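Local coordinates for uncharacterized protein (Jannaschia sp. CCS1, PDB 2PYQ) that is of unknown function, a small all-helical member of the DUF2853 family whose biochemical role remains to be established, at residues 10-15 and 93-98; 78-83 and 101-106. All coordinates share one frame; numbering follows the deposited sequence. Where two conformers were deposited one is given.

Contact 1: residues 10-15 and 93-98; sequences AQYADD and NKYRAV
The phenol of Y12 packs against A97, Y95 and V98, the tight part of the contact. Methyl CB of A97 sits over one face of the Y12 ring, 3.8 Å from its centroid and 29° off the normal, a CH-pi contact. Y12 CE1 approaches Y95 CB at 3.5 Å; the two rings meet obliquely, their planes 54° apart. V98 CG2 lies beside the root of the ring, on the same side, 3.6 Å from Y12 CB. At the ring's tip a water bonded to Y12 OH accepts the amide N-H of A97, in the first turn of the helix for which Y95 occupies the N-cap position. An alanine in place of Y12 would probably leave the A97 methyl without its aromatic face and this water without one of its partners. Toward solvent, partly exposed Q11 meets Y95 CE2 by CG alone, at 3.7 Å, while its NE2 donates to D15 OD1 (2.9 Å), from above the carboxylate plane. No direct hydrogen bond joins the segments; D15 OD2, at the edge of the Y95 ring, is hydrogen-bonded to Y87 OH. Helix 4-18 thus meets the start of helix 96-106, with L29 and T33 of helix 26-36 touching Y12 and Y87 of helix 74-87 touching V98.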
loop_
_atom_site.group_PDB
_atom_site.type_symbol
_atom_site.label_atom_id
_atom_site.label_comp_id
_atom_site.label_asym_id
_atom_site.label_seq_id
_atom_site.Cartn_x
_atom_site.Cartn_y
_atom_site.Cartn_z
ATOM N N ALA A 10 5.554 10.182 -6.890
ATOM C CA ALA A 10 5.377 10.120 -8.361
ATOM C C ALA A 10 5.387 8.682 -8.846
ATOM O O ALA A 10 4.556 8.293 -9.682
ATOM C CB ALA A 10 6.445 10.934 -9.071
ATOM N N GLN A 11 6.317 7.874 -8.324
ATOM C CA GLN A 11 6.380 6.455 -8.661
ATOM C C GLN A 11 5.129 5.708 -8.180
ATOM O O GLN A 11 4.567 4.895 -8.915
ATOM C CB GLN A 11 7.628 5.783 -8.082
ATOM C CG GLN A 11 7.823 4.336 -8.569
ATOM C CD GLN A 11 7.929 4.236 -10.079
ATOM O OE1 GLN A 11 8.726 4.964 -10.706
ATOM N NE2 GLN A 11 7.120 3.369 -10.695
ATOM N N TYR A 12 4.702 5.990 -6.942
ATOM C CA TYR A 12 3.477 5.351 -6.416
ATOM C C TYR A 12 2.257 5.662 -7.302
ATOM O O TYR A 12 1.463 4.783 -7.580
ATOM C CB TYR A 12 3.153 5.819 -4.994
ATOM C CG TYR A 12 4.230 5.591 -3.957
ATOM C CD1 TYR A 12 5.214 4.597 -4.102
ATOM C CD2 TYR A 12 4.220 6.336 -2.766
ATOM C CE1 TYR A 12 6.188 4.397 -3.119
ATOM C CE2 TYR A 12 5.166 6.132 -1.795
ATOM C CZ TYR A 12 6.138 5.162 -1.966
ATOM O OH TYR A 12 7.072 4.949 -1.003
ATOM N N ALA A 13 2.114 6.939 -7.687
ATOM C CA ALA A 13 1.028 7.390 -8.552
ATOM C C ALA A 13 1.075 6.679 -9.921
ATOM O O ALA A 13 0.042 6.226 -10.438
ATOM C CB ALA A 13 1.053 8.888 -8.747
ATOM N N ASP A 14 2.285 6.551 -10.483
ATOM C CA ASP A 14 2.488 5.877 -11.756
ATOM C C ASP A 14 2.109 4.390 -11.655
ATOM O O ASP A 14 1.399 3.879 -12.531
ATOM C CB ASP A 14 3.936 6.098 -12.240
ATOM C CG ASP A 14 4.105 5.846 -13.747
ATOM O OD1 ASP A 14 3.937 4.693 -14.188
ATOM O OD2 ASP A 14 4.413 6.820 -14.504
ATOM N N ASP A 15 2.544 3.701 -10.607
ATOM C CA ASP A 15 2.173 2.298 -10.343
ATOM C C ASP A 15 0.654 2.142 -10.242
ATOM O O ASP A 15 0.075 1.239 -10.845
ATOM C CB ASP A 15 2.804 1.739 -9.061
ATOM C CG ASP A 15 4.270 1.366 -9.200
ATOM O OD1 ASP A 15 4.886 1.640 -10.269
ATOM O OD2 ASP A 15 4.791 0.772 -8.220
ATOM N N ASN A 93 8.815 -5.068 -7.131
ATOM C CA ASN A 93 8.862 -3.857 -6.301
ATOM C C ASN A 93 7.433 -3.373 -5.969
ATOM O O ASN A 93 6.950 -2.353 -6.501
ATOM C CB ASN A 93 9.654 -2.737 -6.988
ATOM C CG ASN A 93 11.116 -3.095 -7.178
ATOM O OD1 ASN A 93 11.774 -3.659 -6.276
ATOM N ND2 ASN A 93 11.651 -2.743 -8.343
ATOM N N LYS A 94 6.766 -4.142 -5.128
ATOM C CA LYS A 94 5.454 -3.771 -4.626
ATOM C C LYS A 94 5.654 -2.779 -3.447
ATOM O O LYS A 94 5.949 -3.195 -2.332
ATOM C CB LYS A 94 4.664 -5.005 -4.172
ATOM C CG LYS A 94 4.306 -5.921 -5.329
ATOM C CD LYS A 94 3.353 -6.986 -4.851
ATOM C CE LYS A 94 2.993 -7.931 -5.951
ATOM N NZ LYS A 94 4.116 -8.815 -6.330
ATOM N N TYR A 95 5.471 -1.495 -3.705
ATOM C CA TYR A 95 5.674 -0.486 -2.685
ATOM C C TYR A 95 4.606 -0.598 -1.593
ATOM O O TYR A 95 3.416 -0.759 -1.890
ATOM C CB TYR A 95 5.723 0.918 -3.282
ATOM C CG TYR A 95 6.926 1.115 -4.174
ATOM C CD1 TYR A 95 8.196 1.208 -3.624
ATOM C CD2 TYR A 95 6.783 1.225 -5.556
ATOM C CE1 TYR A 95 9.327 1.371 -4.435
ATOM C CE2 TYR A 95 7.904 1.388 -6.387
ATOM C CZ TYR A 95 9.166 1.460 -5.817
ATOM O OH TYR A 95 10.280 1.639 -6.638
ATOM N N ARG A 96 5.064 -0.571 -0.337
ATOM C CA ARG A 96 4.201 -0.761 0.744
ATOM C C ARG A 96 3.108 0.418 0.810
ATOM O O ARG A 96 1.941 0.127 1.065
ATOM C CB ARG A 96 5.003 -0.742 2.029
ATOM C CG ARG A 96 4.171 -0.883 3.299
ATOM C CD ARG A 96 5.052 -0.912 4.550
ATOM N NE ARG A 96 5.705 -2.232 4.729
ATOM C CZ ARG A 96 6.901 -2.596 4.236
ATOM N NH1 ARG A 96 7.693 -1.762 3.534
ATOM N NH2 ARG A 96 7.334 -3.839 4.482
ATOM N N ALA A 97 3.491 1.653 0.466
ATOM C CA ALA A 97 2.524 2.767 0.382
ATOM C C ALA A 97 1.417 2.468 -0.634
ATOM O O ALA A 97 0.254 2.759 -0.364
ATOM C CB ALA A 97 3.240 4.114 0.041
ATOM N N VAL A 98 1.781 1.863 -1.772
ATOM C CA VAL A 98 0.807 1.514 -2.803
ATOM C C VAL A 98 -0.125 0.417 -2.291
ATOM O O VAL A 98 -1.341 0.500 -2.473
ATOM C CB VAL A 98 1.488 1.104 -4.113
ATOM C CG1 VAL A 98 0.451 0.620 -5.123
ATOM C CG2 VAL A 98 2.321 2.281 -4.667
HETATM O O HOH W 1 6.391 2.377 0.171
HETATM O O HOH W 2 6.841 -0.906 -8.695
#

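Contact 2: residues 78-83 and 101-106; sequences GGIQSV and YMLTKH
V83 is the bump that fits between M102 and L103, and its two methyls divide the work. CG1, anti to the carbonyl carbon (chi1 -57°), reaches M102 CB at 3.8 Å; CG2 meets L103 CD2 at 3.6 Å. The side chain crosses that of L103 at about a right angle but slides past M102 in the opposite direction. V83 and the selenomethionine M102 each have two conformers, of which one is described. The reciprocal bump is L103 CD2, which enters the hollow bounded by V83, the backbone of G79 and the side chain of I80: it lies 3.7 Å from G79 O and 4.0 Å from I80 CG1. A second hollow is provided by G79 itself. Lacking a side chain, it lets the H106 imidazole come close, with NE2 3.6 Å from G79 CA. H106 CG is anti to its backbone N (chi1 177°), directed toward helix 74-87. The axes of the two short helical segments approach to 9.8 Å, with 126° between their N-to-C directions. L56 and L64 of helix 53-65 touch I80, I59 touches L103, and L16 of helix 4-18 touches M102, extending the apolar surroundings. With no hydrogen bond or salt bridge between the two segments, the fit depends on the shape of aliphatic groups, and the imidazole at the exposed margin is the one polar ring that touches the glycine.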
loop_
_atom_site.group_PDB
_atom_site.type_symbol
_atom_site.label_atom_id
_atom_site.label_comp_id
_atom_site.label_asym_id
_atom_site.label_seq_id
_atom_site.Cartn_x
_atom_site.Cartn_y
_atom_site.Cartn_z
ATOM N N GLY A 78 -8.328 -12.030 2.373
ATOM C CA GLY A 78 -8.922 -11.992 1.023
ATOM C C GLY A 78 -8.628 -10.678 0.343
ATOM O O GLY A 78 -8.272 -10.646 -0.833
ATOM N N GLY A 79 -8.759 -9.589 1.091
ATOM C CA GLY A 79 -8.450 -8.242 0.582
ATOM C C GLY A 79 -6.967 -8.070 0.283
ATOM O O GLY A 79 -6.616 -7.481 -0.725
ATOM N N ILE A 80 -6.114 -8.589 1.164
ATOM C CA ILE A 80 -4.655 -8.537 0.967
ATOM C C ILE A 80 -4.290 -9.327 -0.314
ATOM O O ILE A 80 -3.579 -8.820 -1.174
ATOM C CB ILE A 80 -3.883 -9.048 2.182
ATOM C CG1 ILE A 80 -4.060 -8.064 3.337
ATOM C CG2 ILE A 80 -2.385 -9.168 1.850
ATOM C CD1 ILE A 80 -3.654 -8.585 4.684
ATOM N N GLN A 81 -4.837 -10.532 -0.444
ATOM C CA GLN A 81 -4.577 -11.368 -1.622
ATOM C C GLN A 81 -5.024 -10.657 -2.902
ATOM O O GLN A 81 -4.278 -10.651 -3.908
ATOM C CB GLN A 81 -5.191 -12.767 -1.474
ATOM C CG GLN A 81 -4.410 -13.593 -0.439
ATOM C CD GLN A 81 -5.070 -14.923 -0.048
ATOM O OE1 GLN A 81 -4.360 -15.867 0.373
ATOM N NE2 GLN A 81 -6.413 -15.022 -0.174
ATOM N N SER A 82 -6.200 -10.018 -2.852
ATOM C CA SER A 82 -6.762 -9.265 -3.980
ATOM C C SER A 82 -5.848 -8.123 -4.431
ATOM O O SER A 82 -5.559 -7.994 -5.623
ATOM C CB SER A 82 -8.148 -8.715 -3.647
ATOM O OG SER A 82 -8.663 -7.968 -4.757
ATOM N N VAL A 83 -5.403 -7.297 -3.487
ATOM C CA VAL A 83 -4.568 -6.152 -3.862
ATOM C C VAL A 83 -3.203 -6.604 -4.349
ATOM O O VAL A 83 -2.694 -6.001 -5.288
ATOM C CB VAL A 83 -4.499 -5.046 -2.794
ATOM C CG1 VAL A 83 -5.903 -4.564 -2.472
ATOM C CG2 VAL A 83 -3.781 -5.509 -1.556
ATOM N N TYR A 101 -2.434 2.002 0.336
ATOM C CA TYR A 101 -3.406 2.828 -0.363
ATOM C C TYR A 101 -4.522 1.938 -0.914
ATOM O O TYR A 101 -5.695 2.214 -0.723
ATOM C CB TYR A 101 -2.734 3.598 -1.508
ATOM C CG TYR A 101 -3.690 4.355 -2.407
ATOM C CD1 TYR A 101 -4.348 3.707 -3.479
ATOM C CD2 TYR A 101 -3.953 5.697 -2.204
ATOM C CE1 TYR A 101 -5.233 4.378 -4.306
ATOM C CE2 TYR A 101 -4.831 6.396 -3.036
ATOM C CZ TYR A 101 -5.478 5.728 -4.079
ATOM O OH TYR A 101 -6.357 6.429 -4.872
HETATM N N MSE A 102 -4.126 0.867 -1.607
HETATM C CA MSE A 102 -5.121 -0.052 -2.222
HETATM C C MSE A 102 -6.001 -0.717 -1.164
HETATM O O MSE A 102 -7.199 -0.836 -1.383
HETATM C CB MSE A 102 -4.457 -1.082 -3.145
HETATM C CG MSE A 102 -4.067 -0.505 -4.491
HETATM SE SE MSE A 102 -3.603 -1.948 -5.736
HETATM C CE MSE A 102 -2.201 -1.959 -5.074
ATOM N N LEU A 103 -5.428 -1.140 -0.054
ATOM C CA LEU A 103 -6.220 -1.744 1.021
ATOM C C LEU A 103 -7.206 -0.728 1.628
ATOM O O LEU A 103 -8.361 -1.062 1.904
ATOM C CB LEU A 103 -5.336 -2.323 2.115
ATOM C CG LEU A 103 -4.527 -3.570 1.699
ATOM C CD1 LEU A 103 -3.470 -3.862 2.717
ATOM C CD2 LEU A 103 -5.462 -4.767 1.502
ATOM N N THR A 104 -6.736 0.495 1.859
ATOM C CA THR A 104 -7.605 1.568 2.390
ATOM C C THR A 104 -8.828 1.809 1.476
ATOM O O THR A 104 -9.989 1.874 1.970
ATOM C CB THR A 104 -6.793 2.875 2.596
ATOM O OG1 THR A 104 -5.703 2.616 3.493
ATOM C CG2 THR A 104 -7.665 3.947 3.190
ATOM N N LYS A 105 -8.577 1.958 0.177
ATOM C CA LYS A 105 -9.637 1.988 -0.854
ATOM C C LYS A 105 -10.567 0.763 -0.836
ATOM O O LYS A 105 -11.747 0.911 -0.861
ATOM C CB LYS A 105 -9.068 2.180 -2.250
ATOM C CG LYS A 105 -8.498 3.488 -2.579
ATOM C CD LYS A 105 -9.279 4.506 -2.097
ATOM C CE LYS A 105 -9.460 5.492 -3.091
ATOM N NZ LYS A 105 -10.910 5.861 -3.118
ATOM N N HIS A 106 -9.957 -0.413 -0.809
ATOM C CA HIS A 106 -10.690 -1.686 -0.907
ATOM C C HIS A 106 -11.678 -1.876 0.218
ATOM O O HIS A 106 -12.782 -2.337 -0.010
ATOM C CB HIS A 106 -9.692 -2.853 -0.898
ATOM C CG HIS A 106 -10.322 -4.189 -0.925
ATOM N ND1 HIS A 106 -10.755 -4.774 -2.100
ATOM C CD2 HIS A 106 -10.545 -5.097 0.057
ATOM C CE1 HIS A 106 -11.277 -5.970 -1.811
ATOM N NE2 HIS A 106 -11.168 -6.180 -0.520
#

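In the fold
Both contacts draw on helix 96-106: contact 1 uses its beginning and the residues leading into it, contact 2 its C-terminal part. Their centres are 14 Å apart, on opposite sides of the chain's centre and each about 8 Å from it. Along the chain the segments come in the order 10-15, 78-83, 93-98, 101-106, so the two pairings cross. Segments 93-98 and 101-106 nearly follow one another, which makes the last long helix the shared element: it meets helix 4-18 in contact 1 and helix 74-87 in contact 2, though V98 and M102 each also touch the other helix. It thereby ties the N-terminal helix to the later part of this single-chain, strand-free fold.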